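Long-range contacts in aldo-keto reductase AKR2E4 (Bombyx mori, PDB 3WCZ), which catalyses NADP-dependent carbonyl reduction, with high activity on 3-dehydroecdysone, and may help regulate molting in the silkworm: residues 21-26 with 39-44; 180-185 with 204-209; 241-246 with 269-274. All coordinates share one frame; numbering follows the deposited sequence.

Contact 1 (21-26 with 39-44). With NAP (NADP nicotinamide-adenine-dinucleotide phosphate), chain B.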
loop_
_atom_site.group_PDB
_atom_site.type_symbol
_atom_site.label_atom_id
_atom_site.label_comp_id
_atom_site.label_asym_id
_atom_site.label_seq_id
_atom_site.Cartn_x
_atom_site.Cartn_y
_atom_site.Cartn_z
ATOM N N LEU A 21 -0.919 -3.566 -7.086
ATOM C CA LEU A 21 -1.207 -2.399 -7.917
ATOM C C LEU A 21 -1.752 -1.256 -7.077
ATOM O O LEU A 21 -2.754 -1.427 -6.382
ATOM C CB LEU A 21 -2.213 -2.736 -9.007
ATOM C CG LEU A 21 -2.575 -1.544 -9.912
ATOM C CD1 LEU A 21 -1.415 -1.179 -10.855
ATOM C CD2 LEU A 21 -3.821 -1.791 -10.711
ATOM N N GLY A 22 -1.111 -0.101 -7.132
ATOM C CA GLY A 22 -1.662 1.072 -6.492
ATOM C C GLY A 22 -2.750 1.741 -7.301
ATOM O O GLY A 22 -2.641 1.857 -8.527
ATOM N N THR A 23 -3.805 2.165 -6.615
ATOM C CA THR A 23 -4.921 2.861 -7.261
ATOM C C THR A 23 -5.206 4.205 -6.632
ATOM O O THR A 23 -6.265 4.797 -6.885
ATOM C CB THR A 23 -6.196 1.998 -7.297
ATOM O OG1 THR A 23 -6.722 1.798 -5.974
ATOM C CG2 THR A 23 -5.939 0.635 -7.963
ATOM N N GLY A 24 -4.277 4.731 -5.854
ATOM C CA GLY A 24 -4.390 6.113 -5.419
ATOM C C GLY A 24 -4.160 7.026 -6.607
ATOM O O GLY A 24 -3.481 6.662 -7.597
ATOM N N ARG A 25 -4.708 8.237 -6.520
ATOM C CA ARG A 25 -4.732 9.152 -7.646
ATOM C C ARG A 25 -3.833 10.365 -7.460
ATOM O O ARG A 25 -3.932 11.326 -8.238
ATOM C CB ARG A 25 -6.155 9.658 -7.860
ATOM C CG ARG A 25 -7.190 8.561 -7.956
ATOM C CD ARG A 25 -6.934 7.743 -9.167
ATOM N NE ARG A 25 -7.271 8.467 -10.395
ATOM C CZ ARG A 25 -6.638 8.319 -11.560
ATOM N NH1 ARG A 25 -5.578 7.479 -11.683
ATOM N NH2 ARG A 25 -7.058 9.040 -12.604
ATOM N N GLY A 26 -2.952 10.338 -6.465
ATOM C CA GLY A 26 -2.062 11.464 -6.226
ATOM C C GLY A 26 -1.216 11.867 -7.429
ATOM O O GLY A 26 -0.887 13.041 -7.599
ATOM N N GLN A 39 -9.319 0.296 -16.131
ATOM C CA GLN A 39 -8.468 -0.312 -17.144
ATOM C C GLN A 39 -7.151 -0.809 -16.551
ATOM O O GLN A 39 -6.671 -1.883 -16.921
ATOM C CB GLN A 39 -8.209 0.709 -18.260
ATOM C CG GLN A 39 -7.458 0.131 -19.464
ATOM C CD GLN A 39 -8.251 -0.971 -20.144
ATOM O OE1 GLN A 39 -9.380 -0.743 -20.588
ATOM N NE2 GLN A 39 -7.701 -2.180 -20.185
ATOM N N ALA A 40 -6.566 -0.033 -15.637
ATOM C CA ALA A 40 -5.300 -0.425 -15.011
ATOM C C ALA A 40 -5.458 -1.710 -14.201
ATOM O O ALA A 40 -4.601 -2.581 -14.237
ATOM C CB ALA A 40 -4.808 0.675 -14.116
ATOM N N VAL A 41 -6.543 -1.806 -13.438
ATOM C CA VAL A 41 -6.817 -3.024 -12.670
ATOM C C VAL A 41 -6.929 -4.230 -13.588
ATOM O O VAL A 41 -6.341 -5.296 -13.326
ATOM C CB VAL A 41 -8.074 -2.852 -11.799
ATOM C CG1 VAL A 41 -8.578 -4.191 -11.253
ATOM C CG2 VAL A 41 -7.752 -1.908 -10.659
ATOM N N TYR A 42 -7.672 -4.072 -14.675
ATOM C CA TYR A 42 -7.786 -5.149 -15.650
ATOM C C TYR A 42 -6.435 -5.549 -16.244
ATOM O O TYR A 42 -6.072 -6.713 -16.274
ATOM C CB TYR A 42 -8.765 -4.764 -16.757
ATOM C CG TYR A 42 -9.067 -5.916 -17.677
ATOM C CD1 TYR A 42 -10.122 -6.771 -17.408
ATOM C CD2 TYR A 42 -8.255 -6.186 -18.778
ATOM C CE1 TYR A 42 -10.393 -7.857 -18.218
ATOM C CE2 TYR A 42 -8.518 -7.263 -19.596
ATOM C CZ TYR A 42 -9.600 -8.083 -19.316
ATOM O OH TYR A 42 -9.885 -9.166 -20.122
ATOM N N TRP A 43 -5.681 -4.559 -16.716
ATOM C CA TRP A 43 -4.381 -4.833 -17.289
ATOM C C TRP A 43 -3.430 -5.512 -16.285
ATOM O O TRP A 43 -2.636 -6.387 -16.634
ATOM C CB TRP A 43 -3.745 -3.540 -17.778
ATOM C CG TRP A 43 -4.175 -3.098 -19.129
ATOM C CD1 TRP A 43 -4.670 -3.882 -20.130
ATOM C CD2 TRP A 43 -4.092 -1.762 -19.650
ATOM N NE1 TRP A 43 -4.890 -3.114 -21.259
ATOM C CE2 TRP A 43 -4.553 -1.815 -20.988
ATOM C CE3 TRP A 43 -3.690 -0.534 -19.120
ATOM C CZ2 TRP A 43 -4.626 -0.682 -21.797
ATOM C CZ3 TRP A 43 -3.753 0.596 -19.937
ATOM C CH2 TRP A 43 -4.219 0.509 -21.254
ATOM N N ALA A 44 -3.482 -5.060 -15.031
ATOM C CA ALA A 44 -2.625 -5.631 -13.997
ATOM C C ALA A 44 -2.946 -7.100 -13.813
ATOM O O ALA A 44 -2.059 -7.945 -13.813
ATOM C CB ALA A 44 -2.773 -4.872 -12.693
HETATM P PA NAP B . 4.057 5.606 -7.015
HETATM O O1A NAP B . 3.671 4.221 -7.332
HETATM O O2A NAP B . 5.033 5.949 -5.998
HETATM O O5B NAP B . 4.385 6.456 -8.282
HETATM C C5B NAP B . 3.535 6.466 -9.389
HETATM C C4B NAP B . 4.064 7.266 -10.570
HETATM O O4B NAP B . 5.174 6.566 -11.163
HETATM C C3B NAP B . 3.099 7.557 -11.655
HETATM O O3B NAP B . 3.380 8.855 -12.120
HETATM C C2B NAP B . 3.402 6.538 -12.645
HETATM O O2B NAP B . 3.033 6.881 -13.966
HETATM C C1B NAP B . 4.894 6.368 -12.528
HETATM N N9A NAP B . 5.433 5.067 -12.863
HETATM C C8A NAP B . 4.885 3.879 -12.532
HETATM N N7A NAP B . 5.669 2.877 -12.872
HETATM C C5A NAP B . 6.784 3.412 -13.462
HETATM C C6A NAP B . 7.941 2.857 -14.016
HETATM N N6A NAP B . 8.189 1.485 -14.108
HETATM N N1A NAP B . 8.844 3.721 -14.514
HETATM C C2A NAP B . 8.645 5.038 -14.457
HETATM N N3A NAP B . 7.552 5.608 -13.922
HETATM C C4A NAP B . 6.624 4.785 -13.411
HETATM O O3 NAP B . 2.672 6.361 -6.644
HETATM P PN NAP B . 1.741 6.626 -5.379
HETATM O O1N NAP B . 0.363 6.674 -5.930
HETATM O O2N NAP B . 2.278 7.810 -4.655
HETATM O O5D NAP B . 1.909 5.382 -4.405
HETATM C C5D NAP B . 1.551 4.103 -4.809
HETATM C C4D NAP B . 0.289 3.528 -4.152
HETATM O O4D NAP B . 0.462 3.372 -2.755
HETATM C C3D NAP B . -0.925 4.394 -4.257
HETATM O O3D NAP B . -1.464 4.427 -5.563
HETATM C C2D NAP B . -1.780 3.821 -3.240
HETATM O O2D NAP B . -2.315 2.600 -3.666
HETATM C C1D NAP B . -0.793 3.620 -2.111
HETATM N N1N NAP B . -0.610 4.703 -1.138
HETATM C C2N NAP B . -1.095 4.577 0.111
HETATM C C3N NAP B . -0.908 5.582 1.026
HETATM C C7N NAP B . -1.428 5.345 2.393
HETATM O O7N NAP B . -1.637 4.193 2.845
HETATM N N7N NAP B . -1.532 6.431 3.187
HETATM C C4N NAP B . -0.278 6.789 0.666
HETATM C C5N NAP B . 0.239 6.908 -0.631
HETATM C C6N NAP B . 0.049 5.838 -1.495
HETATM P P2B NAP B . 2.088 5.951 -14.866
HETATM O O1X NAP B . 1.911 6.775 -16.157
HETATM O O2X NAP B . 2.811 4.706 -15.145
HETATM O O3X NAP B . 0.797 5.760 -14.110
#
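One methyl of Leu21, CD2, makes most of this contact, touching three helix residues in turn. It comes within 3.8 Å of Ala44 CB, and the same CD2 lies 3.7 Å from the carbonyl oxygen Ala40 O and 3.9 Å from Val41 CG2. CG stands anti to the backbone N (chi1 179°), and of the two methyls it carries, CD2 is the one that meets the helix. Apart from Val41 CG2, the leucine meets backbone and CB atoms. Thr23 adds a lighter touch further along: its methyl CG2 meets Val41 CG2 at 4.1 Å, the two side chains crossing obliquely. No hydrogen bond passes between the two segments; the join is made by van der Waals contact, mostly between apolar groups.

The other branch of Thr23 is polar and is taken up elsewhere. OG1 sits between the backbone N and the carbonyl carbon (chi1 68°) and is hydrogen-bonded to Asp53 O, so one side chain faces the helix with its methyl and the neighbouring strand 51-53 with its hydroxyl. Ile52 of that strand packs on Leu21, Thr23 and Val41, and Ile266 of helix 263-270 covers Ala40 and Ala44.

Beyond Leu21 the chain runs past the nicotinamide ribose of NADP. Gly24 N donates to NAP O3D at 2.8 Å, while the bond from Thr23 N to NAP O2D, 3.3 Å, is weak. Gly22 CA lies only 3.3 Å from NAP O2D, and a CB on Gly22 would run into NAP O3D. This is the opening beta-alpha-beta unit of the aldo-keto reductase TIM barrel, strand 21-22, helix 35-46 and strand 51-53, with the cofactor held at the C-terminal end of its first strand.

Contact 2 (180-185 with 204-209). With NAP (NADP nicotinamide-adenine-dinucleotide phosphate), chain B.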
loop_
_atom_site.group_PDB
_atom_site.type_symbol
_atom_site.label_atom_id
_atom_site.label_comp_id
_atom_site.label_asym_id
_atom_site.label_seq_id
_atom_site.Cartn_x
_atom_site.Cartn_y
_atom_site.Cartn_z
ATOM N N GLN A 180 1.098 -0.481 6.523
ATOM C CA GLN A 180 1.382 0.094 5.218
ATOM C C GLN A 180 1.909 1.513 5.395
ATOM O O GLN A 180 1.208 2.392 5.922
ATOM C CB GLN A 180 0.124 0.067 4.333
ATOM C CG GLN A 180 0.327 0.747 2.983
ATOM C CD GLN A 180 -0.815 0.703 1.982
ATOM O OE1 GLN A 180 -1.110 1.735 1.354
ATOM N NE2 GLN A 180 -1.450 -0.439 1.805
ATOM N N ILE A 181 3.163 1.714 5.004
ATOM C CA ILE A 181 3.862 2.973 5.266
ATOM C C ILE A 181 4.678 3.369 4.028
ATOM O O ILE A 181 4.900 2.555 3.113
ATOM C CB ILE A 181 4.781 2.863 6.517
ATOM C CG1 ILE A 181 5.754 1.712 6.361
ATOM C CG2 ILE A 181 3.916 2.698 7.754
ATOM C CD1 ILE A 181 6.844 1.655 7.453
ATOM N N GLU A 182 5.121 4.617 3.997
ATOM C CA GLU A 182 5.908 5.116 2.877
ATOM C C GLU A 182 7.329 4.600 2.927
ATOM O O GLU A 182 8.030 4.859 3.899
ATOM C CB GLU A 182 5.926 6.643 2.893
ATOM C CG GLU A 182 6.626 7.179 1.685
ATOM C CD GLU A 182 6.676 8.679 1.592
ATOM O OE1 GLU A 182 5.788 9.382 2.095
ATOM O OE2 GLU A 182 7.613 9.175 0.941
ATOM N N VAL A 183 7.766 3.896 1.883
ATOM C CA VAL A 183 9.151 3.450 1.800
ATOM C C VAL A 183 9.662 3.633 0.386
ATOM O O VAL A 183 9.070 3.125 -0.582
ATOM C CB VAL A 183 9.377 1.984 2.265
ATOM C CG1 VAL A 183 10.861 1.745 2.471
ATOM C CG2 VAL A 183 8.602 1.682 3.534
ATOM N N ASN A 184 10.772 4.367 0.277
ATOM C CA ASN A 184 11.396 4.682 -1.002
ATOM C C ASN A 184 12.794 5.233 -0.669
ATOM O O ASN A 184 13.157 5.324 0.504
ATOM C CB ASN A 184 10.525 5.662 -1.806
ATOM C CG ASN A 184 10.167 6.892 -1.010
ATOM O OD1 ASN A 184 11.053 7.535 -0.423
ATOM N ND2 ASN A 184 8.876 7.199 -0.924
ATOM N N PRO A 185 13.610 5.572 -1.695
ATOM C CA PRO A 185 15.017 5.830 -1.352
ATOM C C PRO A 185 15.262 7.054 -0.495
ATOM O O PRO A 185 16.263 7.109 0.228
ATOM C CB PRO A 185 15.694 6.002 -2.733
ATOM C CG PRO A 185 14.849 5.140 -3.657
ATOM C CD PRO A 185 13.418 5.340 -3.139
ATOM N N MET A 204 3.818 -3.079 3.901
ATOM C CA MET A 204 3.530 -2.657 2.535
ATOM C C MET A 204 4.150 -1.278 2.362
ATOM O O MET A 204 4.009 -0.428 3.239
ATOM C CB MET A 204 2.022 -2.612 2.251
ATOM C CG MET A 204 1.363 -3.975 2.181
ATOM S SD MET A 204 -0.440 -3.905 1.940
ATOM C CE MET A 204 -0.526 -3.427 0.202
ATOM N N ALA A 205 4.886 -1.093 1.258
ATOM C CA ALA A 205 5.598 0.142 0.949
ATOM C C ALA A 205 4.857 0.958 -0.091
ATOM O O ALA A 205 4.813 0.606 -1.296
ATOM C CB ALA A 205 7.013 -0.201 0.430
ATOM N N TYR A 206 4.243 2.047 0.366
ATOM C CA TYR A 206 3.576 2.968 -0.535
ATOM C C TYR A 206 4.523 4.046 -1.074
ATOM O O TYR A 206 5.614 4.236 -0.564
ATOM C CB TYR A 206 2.305 3.523 0.096
ATOM C CG TYR A 206 2.367 4.573 1.166
ATOM C CD1 TYR A 206 2.813 5.866 0.913
ATOM C CD2 TYR A 206 1.840 4.305 2.419
ATOM C CE1 TYR A 206 2.751 6.855 1.889
ATOM C CE2 TYR A 206 1.790 5.279 3.398
ATOM C CZ TYR A 206 2.215 6.553 3.114
ATOM O OH TYR A 206 2.150 7.554 4.038
ATOM N N SER A 207 4.056 4.710 -2.133
ATOM C CA SER A 207 4.847 5.662 -2.923
ATOM C C SER A 207 6.255 5.127 -3.150
ATOM O O SER A 207 7.237 5.796 -2.867
ATOM C CB SER A 207 4.864 7.045 -2.260
ATOM O OG SER A 207 3.561 7.603 -2.107
ATOM N N PRO A 208 6.344 3.903 -3.671
ATOM C CA PRO A 208 7.640 3.227 -3.789
ATOM C C PRO A 208 8.630 3.916 -4.739
ATOM O O PRO A 208 9.835 3.677 -4.604
ATOM C CB PRO A 208 7.269 1.853 -4.333
ATOM C CG PRO A 208 6.017 2.079 -5.100
ATOM C CD PRO A 208 5.260 3.092 -4.247
ATOM N N PHE A 209 8.156 4.745 -5.675
ATOM C CA PHE A 209 9.075 5.417 -6.581
ATOM C C PHE A 209 9.622 6.717 -6.001
ATOM O O PHE A 209 10.508 7.347 -6.620
ATOM C CB PHE A 209 8.425 5.642 -7.942
ATOM C CG PHE A 209 8.087 4.359 -8.661
ATOM C CD1 PHE A 209 9.080 3.443 -8.987
ATOM C CD2 PHE A 209 6.791 4.057 -8.991
ATOM C CE1 PHE A 209 8.747 2.276 -9.661
ATOM C CE2 PHE A 209 6.465 2.936 -9.677
ATOM C CZ PHE A 209 7.431 2.035 -10.007
HETATM P PA NAP B . 4.057 5.606 -7.015
HETATM O O1A NAP B . 3.671 4.221 -7.332
HETATM O O2A NAP B . 5.033 5.949 -5.998
HETATM O O5B NAP B . 4.385 6.456 -8.282
HETATM C C5B NAP B . 3.535 6.466 -9.389
HETATM C C4B NAP B . 4.064 7.266 -10.570
HETATM O O4B NAP B . 5.174 6.566 -11.163
HETATM C C3B NAP B . 3.099 7.557 -11.655
HETATM O O3B NAP B . 3.380 8.855 -12.120
HETATM C C2B NAP B . 3.402 6.538 -12.645
HETATM O O2B NAP B . 3.033 6.881 -13.966
HETATM C C1B NAP B . 4.894 6.368 -12.528
HETATM N N9A NAP B . 5.433 5.067 -12.863
HETATM C C8A NAP B . 4.885 3.879 -12.532
HETATM N N7A NAP B . 5.669 2.877 -12.872
HETATM C C5A NAP B . 6.784 3.412 -13.462
HETATM C C6A NAP B . 7.941 2.857 -14.016
HETATM N N6A NAP B . 8.189 1.485 -14.108
HETATM N N1A NAP B . 8.844 3.721 -14.514
HETATM C C2A NAP B . 8.645 5.038 -14.457
HETATM N N3A NAP B . 7.552 5.608 -13.922
HETATM C C4A NAP B . 6.624 4.785 -13.411
HETATM O O3 NAP B . 2.672 6.361 -6.644
HETATM P PN NAP B . 1.741 6.626 -5.379
HETATM O O1N NAP B . 0.363 6.674 -5.930
HETATM O O2N NAP B . 2.278 7.810 -4.655
HETATM O O5D NAP B . 1.909 5.382 -4.405
HETATM C C5D NAP B . 1.551 4.103 -4.809
HETATM C C4D NAP B . 0.289 3.528 -4.152
HETATM O O4D NAP B . 0.462 3.372 -2.755
HETATM C C3D NAP B . -0.925 4.394 -4.257
HETATM O O3D NAP B . -1.464 4.427 -5.563
HETATM C C2D NAP B . -1.780 3.821 -3.240
HETATM O O2D NAP B . -2.315 2.600 -3.666
HETATM C C1D NAP B . -0.793 3.620 -2.111
HETATM N N1N NAP B . -0.610 4.703 -1.138
HETATM C C2N NAP B . -1.095 4.577 0.111
HETATM C C3N NAP B . -0.908 5.582 1.026
HETATM C C7N NAP B . -1.428 5.345 2.393
HETATM O O7N NAP B . -1.637 4.193 2.845
HETATM N N7N NAP B . -1.532 6.431 3.187
HETATM C C4N NAP B . -0.278 6.789 0.666
HETATM C C5N NAP B . 0.239 6.908 -0.631
HETATM C C6N NAP B . 0.049 5.838 -1.495
HETATM P P2B NAP B . 2.088 5.951 -14.866
HETATM O O1X NAP B . 1.911 6.775 -16.157
HETATM O O2X NAP B . 2.811 4.706 -15.145
HETATM O O3X NAP B . 0.797 5.760 -14.110
HETATM O O HOH W 1 4.413 6.540 6.157
#
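The nicotinamide pocket is floored here by two neighbouring parallel barrel strands, with the Tyr206 ring packed between the cofactor and the backbone of strand 178-182. NAP C4N lies 3.1 Å above the centre of one ring face; Glu182 N lies over the centre of the opposite face, and Glu182 CB approaches Tyr206 CE1 to 3.3 Å. Tyr206 OH is hydrogen-bonded to Asn159 ND2. An alanine in place of Tyr206 would probably leave the nicotinamide without the ring that packs against its face and Asn159 without the phenol. Strands 178-182 and 202-206 are connected through helix 190-198 in a beta-alpha-beta crossover of the TIM barrel, and are joined by ladder bonds such as Ile181 N to Met204 O and Tyr206 N to Ile181 O, each 2.9 Å. Past the strands, Asn184 ND2 crosses to Ser207 O at 2.9 Å and, within its own segment, also holds Glu182 OE2 at 3.0 Å, both nearly in its amide plane. Glu182 OE2 also accepts from Val294 N. Ser207 OG is hydrogen-bonded to the phosphate oxygen NAP O2N (2.9 Å), and the Phe209 ring leans on the adenine through CE2, 3.3 Å from NAP N7A.

Contact 3 (241-246 with 269-274). With NAP (NADP nicotinamide-adenine-dinucleotide phosphate), chain B.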
loop_
_atom_site.group_PDB
_atom_site.type_symbol
_atom_site.label_atom_id
_atom_site.label_comp_id
_atom_site.label_asym_id
_atom_site.label_seq_id
_atom_site.Cartn_x
_atom_site.Cartn_y
_atom_site.Cartn_z
ATOM N N VAL A 241 15.108 1.377 -14.248
ATOM C CA VAL A 241 15.319 2.023 -12.958
ATOM C C VAL A 241 14.102 1.778 -12.066
ATOM O O VAL A 241 14.252 1.542 -10.869
ATOM C CB VAL A 241 15.619 3.551 -13.099
ATOM C CG1 VAL A 241 15.483 4.285 -11.754
ATOM C CG2 VAL A 241 17.012 3.748 -13.673
ATOM N N GLY A 242 12.902 1.800 -12.634
ATOM C CA GLY A 242 11.713 1.521 -11.845
ATOM C C GLY A 242 11.795 0.130 -11.238
ATOM O O GLY A 242 11.416 -0.091 -10.079
ATOM N N GLN A 243 12.233 -0.859 -12.015
ATOM C CA GLN A 243 12.343 -2.214 -11.507
ATOM C C GLN A 243 13.397 -2.323 -10.406
ATOM O O GLN A 243 13.229 -3.098 -9.461
ATOM C CB GLN A 243 12.591 -3.204 -12.644
ATOM C CG GLN A 243 11.407 -3.320 -13.569
ATOM C CD GLN A 243 11.711 -4.037 -14.876
ATOM O OE1 GLN A 243 12.769 -3.827 -15.495
ATOM N NE2 GLN A 243 10.812 -4.898 -15.295
ATOM N N ILE A 244 14.499 -1.575 -10.538
ATOM C CA ILE A 244 15.497 -1.542 -9.482
ATOM C C ILE A 244 14.897 -1.013 -8.176
ATOM O O ILE A 244 15.115 -1.587 -7.104
ATOM C CB ILE A 244 16.722 -0.666 -9.905
ATOM C CG1 ILE A 244 17.439 -1.227 -11.136
ATOM C CG2 ILE A 244 17.697 -0.492 -8.742
ATOM C CD1 ILE A 244 17.944 -2.629 -10.977
ATOM N N LEU A 245 14.148 0.077 -8.276
ATOM C CA LEU A 245 13.538 0.670 -7.089
ATOM C C LEU A 245 12.556 -0.260 -6.404
ATOM O O LEU A 245 12.528 -0.328 -5.172
ATOM C CB LEU A 245 12.827 1.959 -7.471
ATOM C CG LEU A 245 13.752 3.095 -7.950
ATOM C CD1 LEU A 245 12.965 4.257 -8.497
ATOM C CD2 LEU A 245 14.667 3.592 -6.825
ATOM N N LEU A 246 11.779 -0.985 -7.202
ATOM C CA LEU A 246 10.822 -1.926 -6.630
ATOM C C LEU A 246 11.545 -3.162 -6.062
ATOM O O LEU A 246 11.176 -3.665 -4.979
ATOM C CB LEU A 246 9.792 -2.316 -7.676
ATOM C CG LEU A 246 8.941 -1.168 -8.187
ATOM C CD1 LEU A 246 8.058 -1.622 -9.318
ATOM C CD2 LEU A 246 8.076 -0.564 -7.082
ATOM N N ASN A 269 6.376 -3.562 -13.741
ATOM C CA ASN A 269 6.453 -3.344 -12.303
ATOM C C ASN A 269 6.263 -4.626 -11.474
ATOM O O ASN A 269 6.542 -4.626 -10.281
ATOM C CB ASN A 269 5.441 -2.276 -11.874
ATOM C CG ASN A 269 5.833 -0.880 -12.286
ATOM O OD1 ASN A 269 6.980 -0.633 -12.686
ATOM N ND2 ASN A 269 4.891 0.036 -12.233
ATOM N N ILE A 270 5.856 -5.723 -12.111
ATOM C CA ILE A 270 5.772 -7.008 -11.406
ATOM C C ILE A 270 6.893 -7.963 -11.847
ATOM O O ILE A 270 7.049 -9.027 -11.265
ATOM C CB ILE A 270 4.350 -7.625 -11.569
ATOM C CG1 ILE A 270 4.113 -8.742 -10.557
ATOM C CG2 ILE A 270 4.129 -8.084 -12.990
ATOM C CD1 ILE A 270 2.642 -9.017 -10.357
ATOM N N ASP A 271 7.701 -7.547 -12.827
ATOM C CA ASP A 271 8.761 -8.418 -13.352
ATOM C C ASP A 271 10.045 -8.262 -12.520
ATOM O O ASP A 271 11.049 -7.748 -13.007
ATOM C CB ASP A 271 8.992 -8.124 -14.841
ATOM C CG ASP A 271 9.864 -9.155 -15.531
ATOM O OD1 ASP A 271 10.170 -10.208 -14.934
ATOM O OD2 ASP A 271 10.239 -8.885 -16.696
ATOM N N LEU A 272 9.997 -8.727 -11.278
ATOM C CA LEU A 272 11.026 -8.453 -10.275
ATOM C C LEU A 272 11.682 -9.694 -9.718
ATOM O O LEU A 272 12.436 -9.593 -8.763
ATOM C CB LEU A 272 10.376 -7.669 -9.096
ATOM C CG LEU A 272 9.521 -6.454 -9.426
ATOM C CD1 LEU A 272 8.932 -5.902 -8.134
ATOM C CD2 LEU A 272 10.301 -5.383 -10.135
ATOM N N PHE A 273 11.383 -10.863 -10.293
ATOM C CA PHE A 273 11.709 -12.128 -9.628
ATOM C C PHE A 273 12.709 -12.984 -10.383
ATOM O O PHE A 273 12.896 -14.150 -10.048
ATOM C CB PHE A 273 10.407 -12.850 -9.250
ATOM C CG PHE A 273 9.530 -11.968 -8.426
ATOM C CD1 PHE A 273 9.861 -11.710 -7.105
ATOM C CD2 PHE A 273 8.461 -11.280 -8.992
ATOM C CE1 PHE A 273 9.137 -10.827 -6.370
ATOM C CE2 PHE A 273 7.719 -10.380 -8.232
ATOM C CZ PHE A 273 8.066 -10.168 -6.928
ATOM N N ASP A 274 13.403 -12.359 -11.323
ATOM C CA ASP A 274 14.481 -13.015 -12.038
ATOM C C ASP A 274 15.838 -12.356 -11.730
ATOM O O ASP A 274 16.835 -12.638 -12.403
ATOM C CB ASP A 274 14.168 -13.035 -13.547
ATOM C CG ASP A 274 14.073 -11.659 -14.164
ATOM O OD1 ASP A 274 13.930 -10.666 -13.426
ATOM O OD2 ASP A 274 14.096 -11.556 -15.428
HETATM P PA NAP B . 4.057 5.606 -7.015
HETATM O O1A NAP B . 3.671 4.221 -7.332
HETATM O O2A NAP B . 5.033 5.949 -5.998
HETATM O O5B NAP B . 4.385 6.456 -8.282
HETATM C C5B NAP B . 3.535 6.466 -9.389
HETATM C C4B NAP B . 4.064 7.266 -10.570
HETATM O O4B NAP B . 5.174 6.566 -11.163
HETATM C C3B NAP B . 3.099 7.557 -11.655
HETATM O O3B NAP B . 3.380 8.855 -12.120
HETATM C C2B NAP B . 3.402 6.538 -12.645
HETATM O O2B NAP B . 3.033 6.881 -13.966
HETATM C C1B NAP B . 4.894 6.368 -12.528
HETATM N N9A NAP B . 5.433 5.067 -12.863
HETATM C C8A NAP B . 4.885 3.879 -12.532
HETATM N N7A NAP B . 5.669 2.877 -12.872
HETATM C C5A NAP B . 6.784 3.412 -13.462
HETATM C C6A NAP B . 7.941 2.857 -14.016
HETATM N N6A NAP B . 8.189 1.485 -14.108
HETATM N N1A NAP B . 8.844 3.721 -14.514
HETATM C C2A NAP B . 8.645 5.038 -14.457
HETATM N N3A NAP B . 7.552 5.608 -13.922
HETATM C C4A NAP B . 6.624 4.785 -13.411
HETATM O O3 NAP B . 2.672 6.361 -6.644
HETATM P PN NAP B . 1.741 6.626 -5.379
HETATM O O1N NAP B . 0.363 6.674 -5.930
HETATM O O2N NAP B . 2.278 7.810 -4.655
HETATM O O5D NAP B . 1.909 5.382 -4.405
HETATM C C5D NAP B . 1.551 4.103 -4.809
HETATM C C4D NAP B . 0.289 3.528 -4.152
HETATM O O4D NAP B . 0.462 3.372 -2.755
HETATM C C3D NAP B . -0.925 4.394 -4.257
HETATM O O3D NAP B . -1.464 4.427 -5.563
HETATM C C2D NAP B . -1.780 3.821 -3.240
HETATM O O2D NAP B . -2.315 2.600 -3.666
HETATM C C1D NAP B . -0.793 3.620 -2.111
HETATM N N1N NAP B . -0.610 4.703 -1.138
HETATM C C2N NAP B . -1.095 4.577 0.111
HETATM C C3N NAP B . -0.908 5.582 1.026
HETATM C C7N NAP B . -1.428 5.345 2.393
HETATM O O7N NAP B . -1.637 4.193 2.845
HETATM N N7N NAP B . -1.532 6.431 3.187
HETATM C C4N NAP B . -0.278 6.789 0.666
HETATM C C5N NAP B . 0.239 6.908 -0.631
HETATM C C6N NAP B . 0.049 5.838 -1.495
HETATM P P2B NAP B . 2.088 5.951 -14.866
HETATM O O1X NAP B . 1.911 6.775 -16.157
HETATM O O2X NAP B . 2.811 4.706 -15.145
HETATM O O3X NAP B . 0.797 5.760 -14.110
HETATM O O HOH W 2 10.191 -6.226 -17.822
#
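Asn269 meets Leu246 with its backbone and side chain together: Leu246 CD1 lies 3.5 Å from Asn269 O and 3.7 Å from Asn269 CB. The Asn269 amide reaches past the leucine to the adenine with two hydrogen bonds. OD1 accepts from NAP N6A at 2.8 Å, and ND2 donates to NAP N7A at 3.0 Å with a nearly straight N-H...N angle of 172°. The paired donor and acceptor fix which way round the amide is turned. Asp271 is the centre of an inverse gamma turn. Water 2 joins its OD2 to Gln243 NE2, 2.9 Å from each, while Gln243 NE2 also donates to Gln268 O and Gln243 OE1 accepts from Ser240 N. Leu272 then turns back to helix 241-251, its CD1 3.7 Å from Leu246 CB and its CD2 3.8 Å from Gln243 O. No direct hydrogen bond links the two segments, and Asn269 O is buried without a polar partner in the model. Between 241-246 and 269-274 the join is therefore packing and one water, while the bonding edge of Asn269 is spent on the adenine, reading its amino group and N7 together.

Along the chain the three contacts follow in series, each closing before the next opens, and all touch the one NADP molecule. Contact 1 pairs the first strand of the eight-stranded barrel sheet with helix 35-46, and contact 2 the sixth and seventh strands; contact 3 lies outside the sheet, on helix 241-251 and helix 263-270 with the loop that follows. The centres of contacts 1 and 2 are about 16 Å apart, those of 1 and 3 about 17 Å, and neither pair touches. Contacts 2 and 3, about 14 Å between centres, do meet: Pro185 packs on Leu245, and Pro208 and Phe209 on Leu246. The cofactor thus stretches from barrel strands at its nicotinamide half to late helices at its adenine.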